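Local coordinates for putative GGDEF domain membrane protein (Pseudomonas fluorescens, PDB 5EUH), which probably makes the second messenger c-di-GMP from two GTP as a membrane diguanylate cyclase, represented here by its catalytic-type GGDEF domain with c-di-GMP bound, at residues R72-V77 and I88-D93; P32-M37 and I127-A132; A63-T68 and A106-L111. All coordinates share one frame; numbering follows the deposited sequence.

Contact 1 of 3, residues R72-V77 and I88-D93. With C2E (9,9'-[(2R,3R,3aS,5S,7aR,9R,10R,10aS,12S,14aR)-3,5,10,12-tetrahydroxy-5,12-dioxidooctahydro-2H,7H-difuro[3,2-d:3',2'-j][1,3,7,9,2,8]tetraoxadiphosphacyclododecine-2,9-diyl]bis(2-amino-1,9-dihydro-6H-purin-6-one)), chain E.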
loop_
_atom_site.group_PDB
_atom_site.type_symbol
_atom_site.label_atom_id
_atom_site.label_comp_id
_atom_site.label_asym_id
_atom_site.label_seq_id
_atom_site.Cartn_x
_atom_site.Cartn_y
_atom_site.Cartn_z
ATOM N N ARG A 72 7.419 10.811 4.949
ATOM C CA ARG A 72 7.509 11.480 6.238
ATOM C C ARG A 72 8.011 10.527 7.318
ATOM O O ARG A 72 7.969 9.304 7.151
ATOM C CB ARG A 72 6.147 12.060 6.609
ATOM C CG ARG A 72 5.699 13.156 5.659
ATOM C CD ARG A 72 4.366 13.759 6.049
ATOM N NE ARG A 72 3.931 14.750 5.069
ATOM C CZ ARG A 72 2.779 15.408 5.125
ATOM N NH1 ARG A 72 1.931 15.186 6.117
ATOM N NH2 ARG A 72 2.476 16.289 4.182
ATOM N N PRO A 73 8.514 11.061 8.441
ATOM C CA PRO A 73 9.120 10.179 9.457
ATOM C C PRO A 73 8.170 9.147 10.038
ATOM O O PRO A 73 8.581 8.008 10.293
ATOM C CB PRO A 73 9.590 11.168 10.532
ATOM C CG PRO A 73 9.778 12.442 9.811
ATOM C CD PRO A 73 8.724 12.485 8.758
ATOM N N ALA A 74 6.915 9.514 10.270
ATOM C CA ALA A 74 5.945 8.625 10.892
ATOM C C ALA A 74 5.284 7.680 9.896
ATOM O O ALA A 74 4.289 7.035 10.235
ATOM C CB ALA A 74 4.882 9.442 11.627
ATOM N N ASP A 75 5.815 7.585 8.683
ATOM C CA ASP A 75 5.301 6.683 7.668
ATOM C C ASP A 75 6.197 5.459 7.552
ATOM O O ASP A 75 7.412 5.534 7.751
ATOM C CB ASP A 75 5.213 7.379 6.313
ATOM C CG ASP A 75 4.419 8.664 6.367
ATOM O OD1 ASP A 75 3.763 8.921 7.395
ATOM O OD2 ASP A 75 4.445 9.417 5.375
ATOM N N LEU A 76 5.586 4.325 7.225
ATOM C CA LEU A 76 6.323 3.093 6.999
ATOM C C LEU A 76 5.769 2.400 5.764
ATOM O O LEU A 76 4.559 2.409 5.537
ATOM C CB LEU A 76 6.240 2.156 8.207
ATOM C CG LEU A 76 7.115 0.908 8.106
ATOM C CD1 LEU A 76 8.576 1.300 7.984
ATOM C CD2 LEU A 76 6.893 -0.001 9.299
ATOM N N VAL A 77 6.658 1.818 4.966
ATOM C CA VAL A 77 6.291 1.052 3.780
ATOM C C VAL A 77 6.882 -0.340 3.932
ATOM O O VAL A 77 8.092 -0.485 4.147
ATOM C CB VAL A 77 6.797 1.719 2.490
ATOM C CG1 VAL A 77 6.505 0.835 1.287
ATOM C CG2 VAL A 77 6.173 3.090 2.320
ATOM N N ILE A 88 1.942 2.539 6.355
ATOM C CA ILE A 88 1.350 3.253 7.479
ATOM C C ILE A 88 1.475 4.742 7.206
ATOM O O ILE A 88 2.552 5.226 6.836
ATOM C CB ILE A 88 2.034 2.885 8.807
ATOM C CG1 ILE A 88 1.993 1.379 9.043
ATOM C CG2 ILE A 88 1.369 3.609 9.964
ATOM C CD1 ILE A 88 2.689 0.956 10.316
ATOM N N LEU A 89 0.378 5.468 7.379
ATOM C CA LEU A 89 0.342 6.914 7.198
ATOM C C LEU A 89 -0.121 7.513 8.516
ATOM O O LEU A 89 -1.290 7.860 8.679
ATOM C CB LEU A 89 -0.573 7.303 6.053
ATOM C CG LEU A 89 -0.239 6.729 4.678
ATOM C CD1 LEU A 89 -1.322 7.101 3.685
ATOM C CD2 LEU A 89 1.115 7.227 4.208
ATOM N N ALA A 90 0.802 7.619 9.464
ATOM C CA ALA A 90 0.467 8.201 10.754
ATOM C C ALA A 90 0.200 9.690 10.606
ATOM O O ALA A 90 0.811 10.370 9.776
ATOM C CB ALA A 90 1.591 7.966 11.755
ATOM N N GLU A 91 -0.733 10.190 11.416
ATOM C CA GLU A 91 -1.104 11.604 11.431
ATOM C C GLU A 91 -1.512 12.085 10.041
ATOM O O GLU A 91 -1.210 13.208 9.637
ATOM C CB GLU A 91 0.025 12.456 12.007
ATOM C CG GLU A 91 0.522 11.939 13.341
ATOM C CD GLU A 91 1.509 12.869 14.002
ATOM O OE1 GLU A 91 1.810 13.927 13.412
ATOM O OE2 GLU A 91 1.977 12.540 15.111
ATOM N N THR A 92 -2.202 11.216 9.304
ATOM C CA THR A 92 -2.711 11.519 7.974
ATOM C C THR A 92 -4.189 11.166 7.931
ATOM O O THR A 92 -4.569 10.046 8.283
ATOM C CB THR A 92 -1.952 10.738 6.897
ATOM O OG1 THR A 92 -0.558 11.063 6.960
ATOM C CG2 THR A 92 -2.483 11.078 5.518
ATOM N N ASP A 93 -5.019 12.118 7.512
ATOM C CA ASP A 93 -6.454 11.886 7.453
ATOM C C ASP A 93 -6.816 11.150 6.165
ATOM O O ASP A 93 -5.966 10.879 5.311
ATOM C CB ASP A 93 -7.215 13.205 7.578
ATOM C CG ASP A 93 -7.028 14.108 6.376
ATOM O OD1 ASP A 93 -6.049 13.921 5.625
ATOM O OD2 ASP A 93 -7.863 15.017 6.184
HETATM P P1 C2E E . -0.846 18.565 3.579
HETATM O O2P C2E E . -1.840 19.649 3.910
HETATM O O1P C2E E . 0.011 17.969 4.665
HETATM O "O5'" C2E E . 0.123 19.068 2.397
HETATM C "C5'" C2E E . -0.006 20.397 1.901
HETATM C "C4'" C2E E . 1.020 20.687 0.811
HETATM O "O4'" C2E E . 2.155 21.313 1.411
HETATM C "C3'" C2E E . 1.540 19.449 0.094
HETATM O "O3'" C2E E . 0.869 19.225 -1.139
HETATM C "C2'" C2E E . 2.982 19.787 -0.201
HETATM O "O2'" C2E E . 3.098 20.305 -1.529
HETATM C "C1'" C2E E . 3.358 20.868 0.790
HETATM N N9 C2E E . 4.214 20.229 1.809
HETATM C C8 C2E E . 3.823 19.860 3.040
HETATM N N7 C2E E . 4.849 19.296 3.720
HETATM C C5 C2E E . 5.922 19.297 2.910
HETATM C C6 C2E E . 7.326 18.853 3.002
HETATM O O6 C2E E . 7.761 18.321 4.045
HETATM N N1 C2E E . 8.113 19.039 1.936
HETATM C C2 C2E E . 7.673 19.608 0.799
HETATM N N2 C2E E . 8.537 19.757 -0.235
HETATM N N3 C2E E . 6.396 20.040 0.649
HETATM C C4 C2E E . 5.497 19.913 1.651
HETATM P P11 C2E E . 0.647 17.721 -1.672
HETATM O O21 C2E E . -0.413 17.745 -2.746
HETATM O O11 C2E E . 1.989 17.095 -1.959
HETATM O O5A C2E E . 0.041 17.018 -0.362
HETATM C C5A C2E E . -1.325 16.623 -0.327
HETATM C C4A C2E E . -1.597 15.844 0.950
HETATM O O4A C2E E . -1.089 14.525 0.791
HETATM C C3A C2E E . -0.869 16.396 2.162
HETATM O O3A C2E E . -1.635 17.356 2.873
HETATM C C2A C2E E . -0.617 15.178 3.019
HETATM O O2A C2E E . -1.713 14.974 3.911
HETATM C C1A C2E E . -0.575 14.040 2.028
HETATM N N91 C2E E . 0.825 13.637 1.800
HETATM C C81 C2E E . 1.570 13.974 0.735
HETATM N N71 C2E E . 2.807 13.433 0.829
HETATM C C51 C2E E . 2.856 12.736 1.976
HETATM C C61 C2E E . 3.861 11.921 2.686
HETATM O O61 C2E E . 5.002 11.757 2.207
HETATM N N11 C2E E . 3.506 11.370 3.851
HETATM C C21 C2E E . 2.284 11.529 4.392
HETATM N N21 C2E E . 2.005 10.936 5.578
HETATM N N31 C2E E . 1.318 12.264 3.794
HETATM C C41 C2E E . 1.546 12.875 2.611
#
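The guanidinium of Arg72 and one guanine of the bound c-di-GMP lie face over face, while the carboxylate of Asp75 meets that same guanine at its edge. N31 of the ligand sits 3.6 Å above the guanidinium plane, over its centre. In the plane, at the guanidinium edge, Arg72 NH2 reaches phosphate oxygen O1P at 3.0 Å, a nearly straight bond (168°). Arg72, Pro73, Ala74 and Asp75 spell the RxxD signature of the GGDEF family's inhibitory I-site, at the start of the hairpin of strands 75-78 and 84-90; the ligand seen here is consistent with product-inhibition binding. Arg72 is extended from CG to NE; CG, CD and NE run over the base, and the guanidinium continues the straight line until NH2 meets the phosphate. Asp75 OD2 accepts from C2E N11 at 2.6 Å and from C2E N21 at 2.9 Å; the bond from N21 to OD1 is weak. From the turn that follows strand 84-90, Thr92 OG1 accepts a further bond from C2E N21, at 2.9 Å and 172°, so both segments grip one exocyclic amine. The ligand is also bonded to Arg71 N, and Leu89 CD2 borders the amine. A type I turn from Arg72 to Asp75 brings the two signature ends together, with Arg72 N weakly bonded to Asp75 OD2. The strands are antiparallel: Asp75 faces Leu89 as a non-hydrogen-bonded pair, and Leu76 with Ile88 is the hydrogen-bonded pair, Ile88 N to Leu76 O being 2.7 Å and Leu76 N to Ile88 O 3.2 Å. Leu76 and Ile88 turn to the face covered by helix 12-29. Beyond the paired residues, the methyl groups of Ala74 and Ala90 touch, CB to CB at 3.6 Å.

Contact 2 of 3, residues P32-M37 and I127-A132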
loop_
_atom_site.group_PDB
_atom_site.type_symbol
_atom_site.label_atom_id
_atom_site.label_comp_id
_atom_site.label_asym_id
_atom_site.label_seq_id
_atom_site.Cartn_x
_atom_site.Cartn_y
_atom_site.Cartn_z
ATOM N N PRO A 32 -5.417 11.335 13.079
ATOM C CA PRO A 32 -5.896 10.261 12.202
ATOM C C PRO A 32 -4.768 9.337 11.765
ATOM O O PRO A 32 -3.658 9.778 11.467
ATOM C CB PRO A 32 -6.495 11.017 11.010
ATOM C CG PRO A 32 -5.865 12.369 11.059
ATOM C CD PRO A 32 -5.663 12.667 12.506
ATOM N N LEU A 33 -5.069 8.042 11.732
ATOM C CA LEU A 33 -4.123 7.009 11.328
ATOM C C LEU A 33 -4.711 6.260 10.142
ATOM O O LEU A 33 -5.754 5.610 10.271
ATOM C CB LEU A 33 -3.835 6.054 12.489
ATOM C CG LEU A 33 -2.960 4.843 12.175
ATOM C CD1 LEU A 33 -1.537 5.272 11.875
ATOM C CD2 LEU A 33 -3.000 3.853 13.325
ATOM N N SER A 34 -4.044 6.346 8.993
ATOM C CA SER A 34 -4.526 5.754 7.755
ATOM C C SER A 34 -3.669 4.559 7.359
ATOM O O SER A 34 -2.475 4.497 7.662
ATOM C CB SER A 34 -4.527 6.778 6.618
ATOM O OG SER A 34 -5.433 7.832 6.886
ATOM N N LEU A 35 -4.297 3.610 6.673
ATOM C CA LEU A 35 -3.625 2.442 6.129
ATOM C C LEU A 35 -3.834 2.378 4.624
ATOM O O LEU A 35 -4.864 2.815 4.107
ATOM C CB LEU A 35 -4.143 1.150 6.764
ATOM C CG LEU A 35 -3.307 0.518 7.871
ATOM C CD1 LEU A 35 -3.144 1.476 9.035
ATOM C CD2 LEU A 35 -3.965 -0.772 8.320
ATOM N N LEU A 36 -2.846 1.823 3.928
ATOM C CA LEU A 36 -2.933 1.570 2.498
ATOM C C LEU A 36 -2.576 0.118 2.235
ATOM O O LEU A 36 -1.550 -0.368 2.716
ATOM C CB LEU A 36 -1.996 2.479 1.696
ATOM C CG LEU A 36 -2.168 3.995 1.752
ATOM C CD1 LEU A 36 -1.313 4.635 0.673
ATOM C CD2 LEU A 36 -3.618 4.395 1.593
ATOM N N MET A 37 -3.424 -0.572 1.478
ATOM C CA MET A 37 -3.145 -1.920 1.004
ATOM C C MET A 37 -3.016 -1.864 -0.510
ATOM O O MET A 37 -3.973 -1.508 -1.202
ATOM C CB MET A 37 -4.241 -2.896 1.422
ATOM C CG MET A 37 -4.360 -3.083 2.916
ATOM S SD MET A 37 -2.958 -3.961 3.625
ATOM C CE MET A 37 -3.479 -4.040 5.336
ATOM N N ILE A 127 -8.050 1.705 1.319
ATOM C CA ILE A 127 -7.712 2.670 2.352
ATOM C C ILE A 127 -8.675 2.517 3.521
ATOM O O ILE A 127 -9.891 2.407 3.325
ATOM C CB ILE A 127 -7.754 4.118 1.818
ATOM C CG1 ILE A 127 -7.004 4.238 0.493
ATOM C CG2 ILE A 127 -7.191 5.085 2.850
ATOM C CD1 ILE A 127 -6.861 5.659 0.018
ATOM N N SER A 128 -8.129 2.518 4.734
ATOM C CA SER A 128 -8.904 2.661 5.956
ATOM C C SER A 128 -8.270 3.760 6.798
ATOM O O SER A 128 -7.097 4.094 6.631
ATOM C CB SER A 128 -8.978 1.353 6.752
ATOM O OG SER A 128 -7.703 0.966 7.222
ATOM N N THR A 129 -9.058 4.328 7.708
ATOM C CA THR A 129 -8.608 5.483 8.476
ATOM C C THR A 129 -9.276 5.496 9.840
ATOM O O THR A 129 -10.506 5.444 9.931
ATOM C CB THR A 129 -8.916 6.789 7.741
ATOM O OG1 THR A 129 -8.346 6.751 6.429
ATOM C CG2 THR A 129 -8.351 7.978 8.502
ATOM N N TRP A 130 -8.465 5.581 10.890
ATOM C CA TRP A 130 -8.964 5.754 12.246
ATOM C C TRP A 130 -8.967 7.237 12.591
ATOM O O TRP A 130 -8.004 7.947 12.291
ATOM C CB TRP A 130 -8.102 4.979 13.244
ATOM C CG TRP A 130 -8.500 5.192 14.668
ATOM C CD1 TRP A 130 -9.375 4.442 15.393
ATOM C CD2 TRP A 130 -8.035 6.225 15.544
ATOM N NE1 TRP A 130 -9.489 4.944 16.665
ATOM C CE2 TRP A 130 -8.675 6.041 16.783
ATOM C CE3 TRP A 130 -7.142 7.292 15.400
ATOM C CZ2 TRP A 130 -8.450 6.879 17.871
ATOM C CZ3 TRP A 130 -6.923 8.121 16.476
ATOM C CH2 TRP A 130 -7.572 7.912 17.696
ATOM N N THR A 131 -10.047 7.706 13.205
ATOM C CA THR A 131 -10.134 9.085 13.652
ATOM C C THR A 131 -10.423 9.114 15.147
ATOM O O THR A 131 -10.789 8.103 15.750
ATOM C CB THR A 131 -11.202 9.870 12.879
ATOM O OG1 THR A 131 -12.498 9.326 13.149
ATOM C CG2 THR A 131 -10.927 9.810 11.383
ATOM N N ALA A 132 -10.254 10.297 15.740
ATOM C CA ALA A 132 -10.247 10.405 17.197
ATOM C C ALA A 132 -11.578 10.005 17.824
ATOM O O ALA A 132 -11.610 9.567 18.979
ATOM C CB ALA A 132 -9.876 11.824 17.612
#
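Strands 33-40 and 123-130 pair antiparallel in the interior of the five-stranded sheet of the GGDEF fold, where Leu33 faces Trp130 and Leu36 faces Ile127. The short segment axes approach to 4.6 Å at 165°. The hydrogen-bonded pairs are Leu33 with Trp130 and Leu35 with Ser128; Ser34 with Thr129 and Leu36 with Ile127 are non-hydrogen-bonded. In the first pair both bonds are firm, Trp130 N to Leu33 O at 2.8 Å and Leu33 N to Trp130 O at 3.0 Å. In the next, Leu35 N to Ser128 O is 2.8 Å while the return bond from Ser128 N is weak. On one face of the sheet lie Ser34, Leu36, Ile127 and Thr129, toward helix 94-109. Here Thr129 OG1 donates to Ser34 OG at 3.1 Å, and Ser34 OG in turn bonds to the backbone oxygen of Thr92, a c-di-GMP-binding residue; two successive hydrogen bonds thus tie strand 123-130, through Ser34, to the backbone of Thr92. Ser34 OG is placed for this by standing anti to its carbonyl carbon (chi1 -64°). Leu36 and Ile127 run alongside each other in the same direction, and Leu36 CD2 rests against Ile127 CG1 at 3.6 Å, with Ile127 CG2 and CD1 close behind. Leu33, Leu35, Ser128 and Trp130 occupy the other face, toward helices 12-29 and 138-154. The ring of Trp130 makes an edge-to-face (T-shaped) contact with Trp23 of helix 12-29. Ser128 OG, buried, is satisfied by the backbone oxygen of Leu141, and Leu35 CB of the neighbouring strand lies 3.6 Å from Ser128 OG.

Contact 3 of 3, residues A63-T68 and A106-L111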
loop_
_atom_site.group_PDB
_atom_site.type_symbol
_atom_site.label_atom_id
_atom_site.label_comp_id
_atom_site.label_asym_id
_atom_site.label_seq_id
_atom_site.Cartn_x
_atom_site.Cartn_y
_atom_site.Cartn_z
ATOM N N ALA A 63 7.716 -0.735 -5.507
ATOM C CA ALA A 63 8.238 -0.298 -4.218
ATOM C C ALA A 63 8.859 1.089 -4.320
ATOM O O ALA A 63 8.675 1.928 -3.430
ATOM C CB ALA A 63 9.259 -1.308 -3.695
ATOM N N ARG A 64 9.596 1.351 -5.401
ATOM C CA ARG A 64 10.194 2.666 -5.586
ATOM C C ARG A 64 9.136 3.747 -5.764
ATOM O O ARG A 64 9.338 4.885 -5.326
ATOM C CB ARG A 64 11.142 2.650 -6.784
ATOM C CG ARG A 64 11.864 3.965 -7.012
ATOM C CD ARG A 64 12.585 3.973 -8.344
ATOM N NE ARG A 64 11.679 3.677 -9.448
ATOM C CZ ARG A 64 10.864 4.566 -10.005
ATOM N NH1 ARG A 64 10.835 5.814 -9.558
ATOM N NH2 ARG A 64 10.075 4.207 -11.007
ATOM N N VAL A 65 8.010 3.417 -6.396
ATOM C CA VAL A 65 6.951 4.404 -6.594
ATOM C C VAL A 65 6.311 4.769 -5.262
ATOM O O VAL A 65 6.054 5.947 -4.978
ATOM C CB VAL A 65 5.906 3.876 -7.592
ATOM C CG1 VAL A 65 4.662 4.747 -7.567
ATOM C CG2 VAL A 65 6.494 3.817 -8.989
ATOM N N ILE A 66 6.040 3.767 -4.423
ATOM C CA ILE A 66 5.397 4.022 -3.137
ATOM C C ILE A 66 6.304 4.865 -2.251
ATOM O O ILE A 66 5.888 5.892 -1.702
ATOM C CB ILE A 66 5.021 2.696 -2.453
ATOM C CG1 ILE A 66 4.125 1.859 -3.363
ATOM C CG2 ILE A 66 4.330 2.957 -1.124
ATOM C CD1 ILE A 66 3.880 0.463 -2.846
ATOM N N THR A 67 7.562 4.445 -2.103
ATOM C CA THR A 67 8.498 5.188 -1.268
ATOM C C THR A 67 8.773 6.583 -1.810
ATOM O O THR A 67 9.173 7.465 -1.045
ATOM C CB THR A 67 9.808 4.416 -1.131
ATOM O OG1 THR A 67 10.383 4.218 -2.427
ATOM C CG2 THR A 67 9.562 3.065 -0.480
ATOM N N THR A 68 8.576 6.803 -3.111
ATOM C CA THR A 68 8.688 8.146 -3.669
ATOM C C THR A 68 7.500 9.018 -3.283
ATOM O O THR A 68 7.623 10.247 -3.256
ATOM C CB THR A 68 8.823 8.062 -5.192
ATOM O OG1 THR A 68 9.965 7.265 -5.523
ATOM C CG2 THR A 68 8.998 9.437 -5.817
ATOM N N ALA A 106 -1.535 6.285 -10.275
ATOM C CA ALA A 106 -1.273 6.900 -11.570
ATOM C C ALA A 106 0.164 6.666 -12.017
ATOM O O ALA A 106 0.422 6.442 -13.203
ATOM C CB ALA A 106 -1.582 8.394 -11.512
ATOM N N ALA A 107 1.111 6.707 -11.078
ATOM C CA ALA A 107 2.514 6.544 -11.441
ATOM C C ALA A 107 2.805 5.129 -11.925
ATOM O O ALA A 107 3.583 4.938 -12.867
ATOM C CB ALA A 107 3.407 6.900 -10.254
ATOM N N VAL A 108 2.197 4.127 -11.290
ATOM C CA VAL A 108 2.398 2.746 -11.716
ATOM C C VAL A 108 1.804 2.524 -13.100
ATOM O O VAL A 108 2.377 1.814 -13.933
ATOM C CB VAL A 108 1.796 1.783 -10.677
ATOM C CG1 VAL A 108 1.858 0.344 -11.171
ATOM C CG2 VAL A 108 2.511 1.931 -9.347
ATOM N N GLU A 109 0.648 3.137 -13.368
ATOM C CA GLU A 109 0.010 2.988 -14.670
ATOM C C GLU A 109 0.878 3.563 -15.782
ATOM O O GLU A 109 0.923 3.017 -16.890
ATOM C CB GLU A 109 -1.360 3.661 -14.649
ATOM C CG GLU A 109 -2.205 3.411 -15.877
ATOM C CD GLU A 109 -3.549 4.102 -15.794
ATOM O OE1 GLU A 109 -3.660 5.094 -15.043
ATOM O OE2 GLU A 109 -4.495 3.652 -16.472
ATOM N N GLN A 110 1.582 4.658 -15.503
ATOM C CA GLN A 110 2.420 5.319 -16.493
ATOM C C GLN A 110 3.844 4.781 -16.530
ATOM O O GLN A 110 4.668 5.310 -17.281
ATOM C CB GLN A 110 2.460 6.827 -16.230
ATOM C CG GLN A 110 1.095 7.473 -16.084
ATOM C CD GLN A 110 0.244 7.349 -17.330
ATOM O OE1 GLN A 110 0.758 7.220 -18.442
ATOM N NE2 GLN A 110 -1.070 7.390 -17.150
ATOM N N LEU A 111 4.158 3.751 -15.740
ATOM C CA LEU A 111 5.518 3.221 -15.731
ATOM C C LEU A 111 5.900 2.609 -17.071
ATOM O O LEU A 111 7.085 2.567 -17.415
ATOM C CB LEU A 111 5.675 2.186 -14.618
ATOM C CG LEU A 111 6.067 2.723 -13.243
ATOM C CD1 LEU A 111 6.217 1.587 -12.248
ATOM C CD2 LEU A 111 7.354 3.526 -13.334
#
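The backbones of helix 52-69 and of the C-terminal end of helix 94-109 come nearest at Val65 and Ala107, whose CA atoms are 6.9 Å apart. This joins two helices on one face of the GGDEF-domain sheet: Ile66, the residue after Val65, touches Phe85 and Val87 of strand 84-90, and Ala97 and Ile100 of helix 94-109 meet Leu89 of that strand. No hydrogen bond spans the segments, and the contact is carried by aliphatic groups over a modest 170 Å² of buried surface. Val65 is the hub, with its two methyl branches dividing the work. CG1, anti to the backbone N (chi1 167°), meets Ala107 CB at 3.7 Å and Val108 CG2 at 4.0 Å. CG2 instead meets CD1 of Leu111, which starts the short helix 111-114, also at 4.0 Å; the Val65 and Leu111 side chains pass one another pointing oppositely. Val65 also touches Ile104, earlier in helix 94-109. Nearer the solvent, chi3 of 55° bends the Arg64 chain at NE. The charge is paired with Glu61 in a salt bridge on the same helix, through Arg64 NH2. That same nitrogen has Leu111 CD2 at the guanidinium edge, in plane, 3.6 Å away.

Overall arrangement
Contacts 1 and 2 are centred about 10 Å apart and share the sheet, strands 84-90 and 33-40 being neighbours in it. They touch directly: Leu89 N lies 3.0 Å from Ser34 O, a probable backbone hydrogen bond. Contact 1 holds the ligand itself, whereas in contact 2 the side chain of Ser34 is about 8 Å from c-di-GMP. Contact 3 is more remote, with Val65's side chain about 12 Å from the ligand; its centre is about 17 Å from that of contact 1, which it meets where Val77 CG1 packs on Ile66 CG2 at 3.9 Å. Contacts 2 and 3 do not touch, their centres lying about 21 Å apart. Along the chain, contact 1 lies inside the loop closed by contact 3, and contact 3 inside that closed by contact 2.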